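PDB 6GIO: amino acid amide racemase, which is a pyridoxal-5'-phosphate-binding enzyme of the class-III aminotransferase family, with the fold of the PLP-dependent aminotransferase clan. Local coordinates for residues T127-I133 against E197-F203; L234-V240 against P260-G266. The contacts are given in a common frame with arbitrary orientation. Residue numbers count along the deposited sequence, not the author numbering.

Contact 1: T127-I133 against E197-F203; sequences TKRSRII and EQVAAVF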
ATOM      1  N   THR C 127       6.916  21.970  -6.245  1.00 23.98           N
ATOM      2  CA  THR C 127       6.392  23.324  -6.524  1.00 23.82           C
ATOM      3  C   THR C 127       6.912  24.373  -5.560  1.00 24.73           C
ATOM      4  O   THR C 127       6.928  25.580  -5.886  1.00 23.97           O
ATOM      5  CB  THR C 127       4.846  23.396  -6.456  1.00 23.93           C
ATOM      6  OG1 THR C 127       4.373  23.089  -5.135  1.00 21.35           O
ATOM      7  CG2 THR C 127       4.208  22.443  -7.501  1.00 24.41           C
ATOM      8  N   LYS C 128       7.274  23.912  -4.367  1.00 25.49           N
ATOM      9  CA  LYS C 128       7.639  24.772  -3.228  1.00 29.89           C
ATOM     10  C   LYS C 128       6.472  25.643  -2.783  1.00 27.56           C
ATOM     11  O   LYS C 128       6.655  26.731  -2.261  1.00 28.31           O
ATOM     12  CB  LYS C 128       8.890  25.623  -3.524  1.00 31.86           C
ATOM     13  CG  LYS C 128      10.074  24.734  -3.823  1.00 37.79           C
ATOM     14  CD  LYS C 128      11.240  25.484  -4.431  1.00 41.31           C
ATOM     15  CE  LYS C 128      12.381  24.506  -4.662  1.00 46.40           C
ATOM     16  NZ  LYS C 128      13.673  25.214  -4.814  1.00 49.70           N
ATOM     17  N   ARG C 129       5.274  25.133  -2.997  1.00 25.97           N
ATOM     18  CA  ARG C 129       4.065  25.737  -2.504  1.00 25.35           C
ATOM     19  C   ARG C 129       3.394  24.751  -1.531  1.00 23.00           C
ATOM     20  O   ARG C 129       3.448  23.579  -1.723  1.00 22.41           O
ATOM     21  CB  ARG C 129       3.159  26.014  -3.682  1.00 25.50           C
ATOM     22  CG  ARG C 129       3.769  26.876  -4.783  1.00 25.78           C
ATOM     23  CD  ARG C 129       2.754  26.961  -5.884  1.00 25.72           C
ATOM     24  NE  ARG C 129       3.124  27.816  -6.993  1.00 23.98           N
ATOM     25  CZ  ARG C 129       2.272  28.289  -7.885  1.00 23.19           C
ATOM     26  NH1 ARG C 129       0.963  28.030  -7.784  1.00 23.20           N
ATOM     27  NH2 ARG C 129       2.725  29.063  -8.856  1.00 21.31           N
ATOM     28  N   SER C 130       2.752  25.251  -0.496  1.00 24.82           N
ATOM     29  CA  SER C 130       2.306  24.428   0.611  1.00 26.11           C
ATOM     30  C   SER C 130       0.808  24.200   0.650  1.00 25.28           C
ATOM     31  O   SER C 130       0.329  23.299   1.354  1.00 24.12           O
ATOM     32  CB  SER C 130       2.769  25.105   1.929  1.00 27.66           C
ATOM     33  OG  SER C 130       2.266  26.454   2.007  1.00 29.61           O
ATOM     34  N   ARG C 131       0.062  25.034  -0.074  1.00 25.51           N
ATOM     35  CA  ARG C 131      -1.390  25.001  -0.026  1.00 25.28           C
ATOM     36  C   ARG C 131      -2.001  24.063  -1.088  1.00 24.11           C
ATOM     37  O   ARG C 131      -1.451  23.899  -2.199  1.00 21.51           O
ATOM     38  CB  ARG C 131      -1.948  26.402  -0.201  1.00 25.48           C
ATOM     39  CG  ARG C 131      -1.566  27.360   0.916  1.00 26.45           C
ATOM     40  CD  ARG C 131      -2.217  28.702   0.642  1.00 27.89           C
ATOM     41  NE  ARG C 131      -1.597  29.826   1.358  1.00 27.76           N
ATOM     42  CZ  ARG C 131      -1.996  30.280   2.540  1.00 27.02           C
ATOM     43  NH1 ARG C 131      -3.005  29.709   3.207  1.00 25.00           N
ATOM     44  NH2 ARG C 131      -1.357  31.318   3.065  1.00 27.36           N
ATOM     45  N   ILE C 132      -3.138  23.460  -0.714  1.00 21.28           N
ATOM     46  CA  ILE C 132      -3.831  22.485  -1.550  1.00 23.33           C
ATOM     47  C   ILE C 132      -5.327  22.810  -1.658  1.00 21.49           C
ATOM     48  O   ILE C 132      -5.945  23.113  -0.660  1.00 20.38           O
ATOM     49  CB  ILE C 132      -3.652  21.033  -0.997  1.00 25.30           C
ATOM     50  CG1 ILE C 132      -2.186  20.587  -1.103  1.00 25.45           C
ATOM     51  CG2 ILE C 132      -4.550  20.048  -1.747  1.00 25.15           C
ATOM     52  CD1 ILE C 132      -1.613  20.512  -2.498  1.00 25.09           C
ATOM     53  N   ILE C 133      -5.905  22.706  -2.856  1.00 22.71           N
ATOM     54  CA  ILE C 133      -7.358  22.882  -3.028  1.00 22.03           C
ATOM     55  C   ILE C 133      -7.979  21.492  -3.147  1.00 21.93           C
ATOM     56  O   ILE C 133      -7.546  20.686  -3.929  1.00 21.29           O
ATOM     57  CB  ILE C 133      -7.720  23.793  -4.211  1.00 23.79           C
ATOM     58  CG1 ILE C 133      -7.094  25.186  -4.002  1.00 22.88           C
ATOM     59  CG2 ILE C 133      -9.244  23.942  -4.362  1.00 24.47           C
ATOM     60  CD1 ILE C 133      -6.885  25.959  -5.282  1.00 24.37           C
ATOM     61  N   GLU C 197      -0.651  31.773  -5.806  1.00 27.01           N
ATOM     62  CA  GLU C 197       0.763  31.419  -6.012  1.00 26.71           C
ATOM     63  C   GLU C 197       1.350  30.633  -4.833  1.00 24.68           C
ATOM     64  O   GLU C 197       2.497  30.175  -4.897  1.00 22.50           O
ATOM     65  CB  GLU C 197       1.609  32.663  -6.353  1.00 29.07           C
ATOM     66  CG  GLU C 197       1.889  33.588  -5.175  1.00 32.46           C
ATOM     67  CD  GLU C 197       0.720  34.524  -4.744  1.00 36.73           C
ATOM     68  OE1 GLU C 197      -0.390  34.549  -5.359  1.00 34.47           O
ATOM     69  OE2 GLU C 197       0.943  35.253  -3.744  1.00 38.22           O
ATOM     70  N   GLN C 198       0.563  30.428  -3.776  1.00 23.46           N
ATOM     71  CA  GLN C 198       0.998  29.567  -2.665  1.00 23.29           C
ATOM     72  C   GLN C 198       0.336  28.178  -2.733  1.00 22.88           C
ATOM     73  O   GLN C 198       0.521  27.330  -1.842  1.00 21.81           O
ATOM     74  CB  GLN C 198       0.713  30.230  -1.322  1.00 24.30           C
ATOM     75  CG  GLN C 198       1.545  31.483  -1.072  1.00 25.16           C
ATOM     76  CD  GLN C 198       1.189  32.193   0.222  1.00 26.15           C
ATOM     77  OE1 GLN C 198       0.338  31.754   1.000  1.00 25.75           O
ATOM     78  NE2 GLN C 198       1.836  33.314   0.447  1.00 25.45           N
ATOM     79  N   VAL C 199      -0.433  27.959  -3.786  1.00 23.06           N
ATOM     80  CA  VAL C 199      -1.172  26.727  -3.949  1.00 24.12           C
ATOM     81  C   VAL C 199      -0.440  25.829  -4.931  1.00 22.61           C
ATOM     82  O   VAL C 199      -0.268  26.192  -6.128  1.00 20.32           O
ATOM     83  CB  VAL C 199      -2.606  26.979  -4.463  1.00 23.95           C
ATOM     84  CG1 VAL C 199      -3.325  25.634  -4.619  1.00 22.15           C
ATOM     85  CG2 VAL C 199      -3.358  27.901  -3.528  1.00 23.77           C
ATOM     86  N   ALA C 200       0.007  24.680  -4.409  1.00 20.66           N
ATOM     87  CA  ALA C 200       0.722  23.669  -5.206  1.00 21.03           C
ATOM     88  C   ALA C 200      -0.182  23.065  -6.296  1.00 22.86           C
ATOM     89  O   ALA C 200       0.201  22.953  -7.471  1.00 20.83           O
ATOM     90  CB  ALA C 200       1.209  22.533  -4.304  1.00 21.92           C
ATOM     91  N   ALA C 201      -1.370  22.648  -5.862  1.00 21.81           N
ATOM     92  CA  ALA C 201      -2.233  21.813  -6.657  1.00 23.77           C
ATOM     93  C   ALA C 201      -3.682  21.891  -6.242  1.00 22.60           C
ATOM     94  O   ALA C 201      -3.989  22.211  -5.089  1.00 23.97           O
ATOM     95  CB  ALA C 201      -1.774  20.385  -6.496  1.00 23.98           C
ATOM     96  N   VAL C 202      -4.572  21.541  -7.175  1.00 23.83           N
ATOM     97  CA  VAL C 202      -5.998  21.338  -6.891  1.00 21.66           C
ATOM     98  C   VAL C 202      -6.247  19.903  -7.197  1.00 22.29           C
ATOM     99  O   VAL C 202      -5.805  19.422  -8.256  1.00 21.36           O
ATOM    100  CB  VAL C 202      -6.944  22.243  -7.748  1.00 22.81           C
ATOM    101  CG1 VAL C 202      -6.575  22.234  -9.216  1.00 22.85           C
ATOM    102  CG2 VAL C 202      -8.416  21.867  -7.571  1.00 23.32           C
ATOM    103  N   PHE C 203      -6.954  19.226  -6.276  1.00 21.35           N
ATOM    104  CA  PHE C 203      -7.337  17.836  -6.462  1.00 21.28           C
ATOM    105  C   PHE C 203      -8.783  17.687  -6.841  1.00 20.72           C
ATOM    106  O   PHE C 203      -9.687  18.125  -6.087  1.00 21.21           O
ATOM    107  CB  PHE C 203      -7.103  17.039  -5.202  1.00 21.80           C
ATOM    108  CG  PHE C 203      -5.676  16.601  -5.005  1.00 22.75           C
ATOM    109  CD1 PHE C 203      -4.710  17.514  -4.625  1.00 23.26           C
ATOM    110  CD2 PHE C 203      -5.319  15.246  -5.142  1.00 21.59           C
ATOM    111  CE1 PHE C 203      -3.388  17.105  -4.405  1.00 25.11           C
ATOM    112  CE2 PHE C 203      -4.027  14.833  -4.921  1.00 22.45           C
ATOM    113  CZ  PHE C 203      -3.047  15.758  -4.546  1.00 24.86           C
TER
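Two neighbouring parallel strands, 131-135 and 199-204, pair here in the mixed seven-stranded sheet of the large PLP-binding domain of an aminotransferase-type fold. Parallel hydrogen bonding, Arg131 N to Gln198 O (2.9 Å) and Ala200 N to Arg131 O (2.8 Å), then Ile133 N to Ala201 O (3.0 Å) and Phe203 N to Ile133 O (2.8 Å), flanks a beta bulge at Ala200-Ala201. Ala200, with helix-like backbone angles, takes up the extra residue; its small methyl fits beside Thr127, whose OG1 accepts from Arg129 N in an ST turn and is also hydrogen-bonded to Leu123 O. On one face Ile133 meets Val199 and Val202, branched side chains suited to a strand, beneath helix 179-191; on the other, Ile132 packs on Ala201 and Phe203, the latter two against helix 112-127. At the start of the strands two long arginines reach across: Arg129 NH1 to Val199 O (2.8 Å), while Gln198 OE1 accepts from both Arg131 NE (2.8 Å) and Arg131 NH2 (2.7 Å).

Contact 2: L234-V240 against P260-G266; sequences LVVVDEV and PDMVVFG. With PLP (pyridoxal-5'-phosphate), chain G.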
ATOM      1  N   LEU C 234      -0.939  23.310 -10.245  1.00 22.79           N
ATOM      2  CA  LEU C 234      -1.046  22.065 -10.980  1.00 21.92           C
ATOM      3  C   LEU C 234      -2.406  21.379 -10.733  1.00 23.05           C
ATOM      4  O   LEU C 234      -2.963  21.427  -9.621  1.00 22.05           O
ATOM      5  CB  LEU C 234       0.103  21.138 -10.599  1.00 22.81           C
ATOM      6  CG  LEU C 234       1.509  21.664 -10.904  1.00 24.20           C
ATOM      7  CD1 LEU C 234       2.594  20.699 -10.418  1.00 26.57           C
ATOM      8  CD2 LEU C 234       1.647  21.946 -12.387  1.00 25.51           C
ATOM      9  N   VAL C 235      -2.917  20.736 -11.785  1.00 23.04           N
ATOM     10  CA  VAL C 235      -4.246  20.200 -11.810  1.00 24.09           C
ATOM     11  C   VAL C 235      -4.149  18.670 -11.771  1.00 23.06           C
ATOM     12  O   VAL C 235      -3.522  18.042 -12.628  1.00 21.82           O
ATOM     13  CB  VAL C 235      -4.974  20.707 -13.069  1.00 25.93           C
ATOM     14  CG1 VAL C 235      -6.384  20.147 -13.153  1.00 26.09           C
ATOM     15  CG2 VAL C 235      -4.997  22.238 -13.074  1.00 28.92           C
ATOM     16  N   VAL C 236      -4.721  18.101 -10.720  1.00 23.13           N
ATOM     17  CA  VAL C 236      -4.556  16.700 -10.422  1.00 22.74           C
ATOM     18  C   VAL C 236      -5.942  16.101 -10.554  1.00 22.67           C
ATOM     19  O   VAL C 236      -6.845  16.528  -9.864  1.00 23.74           O
ATOM     20  CB  VAL C 236      -4.062  16.469  -8.959  1.00 23.13           C
ATOM     21  CG1 VAL C 236      -3.909  14.976  -8.652  1.00 23.09           C
ATOM     22  CG2 VAL C 236      -2.758  17.202  -8.652  1.00 24.66           C
ATOM     23  N   VAL C 237      -6.111  15.091 -11.391  1.00 23.01           N
ATOM     24  CA  VAL C 237      -7.353  14.344 -11.418  1.00 23.82           C
ATOM     25  C   VAL C 237      -7.180  12.944 -10.775  1.00 22.49           C
ATOM     26  O   VAL C 237      -6.310  12.156 -11.161  1.00 21.87           O
ATOM     27  CB  VAL C 237      -7.915  14.199 -12.864  1.00 25.34           C
ATOM     28  CG1 VAL C 237      -9.185  13.364 -12.851  1.00 26.10           C
ATOM     29  CG2 VAL C 237      -8.220  15.561 -13.472  1.00 25.18           C
ATOM     30  N   ASP C 238      -8.038  12.650  -9.810  1.00 22.08           N
ATOM     31  CA  ASP C 238      -8.131  11.314  -9.173  1.00 21.72           C
ATOM     32  C   ASP C 238      -9.062  10.409  -9.984  1.00 20.85           C
ATOM     33  O   ASP C 238     -10.285  10.555  -9.906  1.00 21.57           O
ATOM     34  CB  ASP C 238      -8.679  11.492  -7.757  1.00 22.81           C
ATOM     35  CG  ASP C 238      -8.604  10.210  -6.930  1.00 24.37           C
ATOM     36  OD1 ASP C 238      -8.579   9.124  -7.527  1.00 24.14           O
ATOM     37  OD2 ASP C 238      -8.561  10.284  -5.682  1.00 24.84           O
ATOM     38  N   GLU C 239      -8.497   9.493 -10.763  1.00 20.12           N
ATOM     39  CA  GLU C 239      -9.270   8.548 -11.565  1.00 22.09           C
ATOM     40  C   GLU C 239      -9.383   7.195 -10.840  1.00 22.18           C
ATOM     41  O   GLU C 239      -9.779   6.200 -11.409  1.00 21.92           O
ATOM     42  CB  GLU C 239      -8.651   8.363 -12.944  1.00 22.08           C
ATOM     43  CG  GLU C 239      -8.723   9.606 -13.859  1.00 23.02           C
ATOM     44  CD  GLU C 239     -10.039   9.736 -14.663  1.00 26.01           C
ATOM     45  OE1 GLU C 239     -10.613   8.676 -15.012  1.00 26.55           O
ATOM     46  OE2 GLU C 239     -10.507  10.885 -14.963  1.00 23.33           O
ATOM     47  N   VAL C 240      -9.052   7.169  -9.574  1.00 21.35           N
ATOM     48  CA  VAL C 240      -8.970   5.909  -8.876  1.00 21.61           C
ATOM     49  C   VAL C 240     -10.277   5.139  -8.961  1.00 22.96           C
ATOM     50  O   VAL C 240     -10.271   3.919  -9.203  1.00 24.00           O
ATOM     51  CB  VAL C 240      -8.542   6.122  -7.401  1.00 20.68           C
ATOM     52  CG1 VAL C 240      -8.726   4.825  -6.594  1.00 19.50           C
ATOM     53  CG2 VAL C 240      -7.094   6.570  -7.351  1.00 20.21           C
ATOM     54  N   PRO C 260      -5.197  17.383 -17.482  1.00 24.56           N
ATOM     55  CA  PRO C 260      -4.521  17.494 -16.206  1.00 24.13           C
ATOM     56  C   PRO C 260      -2.999  17.487 -16.312  1.00 23.68           C
ATOM     57  O   PRO C 260      -2.436  16.909 -17.214  1.00 23.78           O
ATOM     58  CB  PRO C 260      -5.007  16.248 -15.426  1.00 24.73           C
ATOM     59  CG  PRO C 260      -5.535  15.301 -16.458  1.00 24.81           C
ATOM     60  CD  PRO C 260      -5.956  16.120 -17.633  1.00 23.21           C
ATOM     61  N   ASP C 261      -2.358  18.081 -15.324  1.00 22.81           N
ATOM     62  CA  ASP C 261      -0.960  17.917 -15.127  1.00 22.01           C
ATOM     63  C   ASP C 261      -0.630  16.535 -14.576  1.00 21.71           C
ATOM     64  O   ASP C 261       0.438  15.992 -14.843  1.00 20.67           O
ATOM     65  CB  ASP C 261      -0.536  19.012 -14.152  1.00 23.20           C
ATOM     66  CG  ASP C 261      -0.687  20.424 -14.773  1.00 23.92           C
ATOM     67  OD1 ASP C 261      -0.028  20.618 -15.795  1.00 23.74           O
ATOM     68  OD2 ASP C 261      -1.444  21.295 -14.257  1.00 23.31           O
ATOM     69  N   MET C 262      -1.529  15.968 -13.770  1.00 22.27           N
ATOM     70  CA  MET C 262      -1.196  14.760 -13.046  1.00 21.76           C
ATOM     71  C   MET C 262      -2.443  13.934 -12.957  1.00 22.65           C
ATOM     72  O   MET C 262      -3.514  14.478 -12.680  1.00 20.55           O
ATOM     73  CB  MET C 262      -0.670  15.100 -11.640  1.00 23.38           C
ATOM     74  CG  MET C 262      -0.344  13.885 -10.744  1.00 23.76           C
ATOM     75  SD  MET C 262       0.391  14.246  -9.124  1.00 25.59           S
ATOM     76  CE  MET C 262       2.031  14.778  -9.667  1.00 27.05           C
ATOM     77  N   VAL C 263      -2.299  12.620 -13.162  1.00 21.26           N
ATOM     78  CA  VAL C 263      -3.425  11.719 -13.020  1.00 21.20           C
ATOM     79  C   VAL C 263      -3.068  10.613 -12.046  1.00 21.17           C
ATOM     80  O   VAL C 263      -1.948  10.087 -12.100  1.00 19.94           O
ATOM     81  CB  VAL C 263      -3.854  11.096 -14.369  1.00 20.26           C
ATOM     82  CG1 VAL C 263      -5.091  10.233 -14.171  1.00 20.65           C
ATOM     83  CG2 VAL C 263      -4.131  12.172 -15.416  1.00 20.53           C
ATOM     84  N   VAL C 264      -4.008  10.289 -11.157  1.00 21.22           N
ATOM     85  CA  VAL C 264      -3.815   9.238 -10.148  1.00 19.81           C
ATOM     86  C   VAL C 264      -4.738   8.080 -10.484  1.00 21.66           C
ATOM     87  O   VAL C 264      -5.975   8.280 -10.733  1.00 21.36           O
ATOM     88  CB  VAL C 264      -4.098   9.775  -8.728  1.00 21.76           C
ATOM     89  CG1 VAL C 264      -3.846   8.698  -7.642  1.00 21.85           C
ATOM     90  CG2 VAL C 264      -3.255  11.015  -8.457  1.00 21.54           C
ATOM     91  N   PHE C 265      -4.146   6.867 -10.568  1.00 20.00           N
ATOM     92  CA  PHE C 265      -4.899   5.679 -10.891  1.00 19.31           C
ATOM     93  C   PHE C 265      -4.882   4.672  -9.748  1.00 19.85           C
ATOM     94  O   PHE C 265      -3.948   4.645  -8.944  1.00 19.27           O
ATOM     95  CB  PHE C 265      -4.325   4.993 -12.120  1.00 19.69           C
ATOM     96  CG  PHE C 265      -4.338   5.825 -13.380  1.00 20.48           C
ATOM     97  CD1 PHE C 265      -5.438   5.831 -14.200  1.00 19.96           C
ATOM     98  CD2 PHE C 265      -3.193   6.494 -13.796  1.00 20.52           C
ATOM     99  CE1 PHE C 265      -5.430   6.541 -15.366  1.00 20.81           C
ATOM    100  CE2 PHE C 265      -3.166   7.190 -14.996  1.00 19.52           C
ATOM    101  CZ  PHE C 265      -4.295   7.226 -15.772  1.00 20.67           C
ATOM    102  N   GLY C 266      -5.906   3.828  -9.695  1.00 22.00           N
ATOM    103  CA  GLY C 266      -5.918   2.757  -8.711  1.00 21.32           C
ATOM    104  C   GLY C 266      -7.049   1.797  -8.898  1.00 21.24           C
ATOM    105  O   GLY C 266      -7.567   1.622  -9.993  1.00 21.32           O
TER
HETATM  106  N1  PLP G 501      -9.290   8.207  -4.465  1.00 32.40           N
HETATM  107  C2  PLP G 501     -10.544   7.883  -4.865  1.00 35.26           C
HETATM  108  C2A PLP G 501     -11.361   8.770  -5.753  1.00 35.39           C
HETATM  109  C3  PLP G 501     -11.180   6.619  -4.412  1.00 34.50           C
HETATM  110  O3  PLP G 501     -12.423   6.318  -4.808  1.00 35.47           O
HETATM  111  C4  PLP G 501     -10.428   5.681  -3.555  1.00 35.56           C
HETATM  112  C4A PLP G 501     -11.054   4.400  -3.109  1.00 34.77           C
HETATM  113  C5  PLP G 501      -9.042   6.136  -3.185  1.00 34.45           C
HETATM  114  C6  PLP G 501      -8.567   7.376  -3.667  1.00 34.88           C
HETATM  115  C5A PLP G 501      -8.194   5.284  -2.254  1.00 34.56           C
HETATM  116  O4P PLP G 501      -8.007   3.928  -2.678  1.00 34.82           O
HETATM  117  P   PLP G 501      -7.602   2.784  -1.640  1.00 32.20           P
HETATM  118  O1P PLP G 501      -7.028   1.739  -2.546  1.00 34.92           O
HETATM  119  O2P PLP G 501      -8.880   2.340  -0.952  1.00 30.35           O
HETATM  120  O3P PLP G 501      -6.554   3.409  -0.729  1.00 33.25           O
HETATM  121  O   HOH W   1      -7.908   4.023 -11.827  1.00 21.81           O
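The PLP pocket is built at the C-terminal end of this strand pair, where Asp238 OD2 lies 2.5 Å from PLP N1 and Val240 CG1 packs 3.6 Å from PLP C4. An acidic side chain suits the pyridine nitrogen, consistent with keeping it protonated, as the equivalent aspartate does in related PLP enzymes. Asp238 is held in place by an Asx turn, its OD1 accepting from Val240 N (2.9 Å), and by His140 ND1, which is hydrogen-bonded to OD2. Behind the pocket, strands 234-238 and 262-265 run parallel in the central sheet of the aminotransferase fold: Val237 N donates to Met262 O (3.0 Å), Val264 N to Val237 O (3.0 Å) and Glu239 N to Val264 O (2.8 Å). Beta-branched valines suit these extended, buried strands; Val236 CG1 meets Val264 CG2 at 4.0 Å on the face covered by helix 112-127, whereas Val237 CG2 rests on Pro260 CB (3.8 Å) on the other. At the far end Asp261 OD2 accepts from Val235 N (2.9 Å), its charge balanced by a salt bridge to Arg229. Near the cofactor, a water bridges the two segments, donating to Glu239 O and accepting from Gly266 N, both at 2.9 Å.

How the contacts relate
Contacts 1 and 2 follow one another along the chain, and their centres lie 15 Å apart in one mixed sheet. Across it the order is 262-265, 234-238, 199-204, 131-135, all parallel, so the inner strand of each contact adjoins that of the other. At this seam Val202 N probably donates to Leu234 O (2.9 Å). Val202 O probably accepts from Val236 N (3.0 Å), and Phe203 CE2 packs 3.7 Å from Val236 CG1. Helix 112-127 covers side chains of both. Contact 2 is the more central and carries PLP-pocket residues; contact 1 continues the sheet outward, with the Phe203 side chain about 8 Å from PLP (nearest atoms) and touching the pocket residue His140.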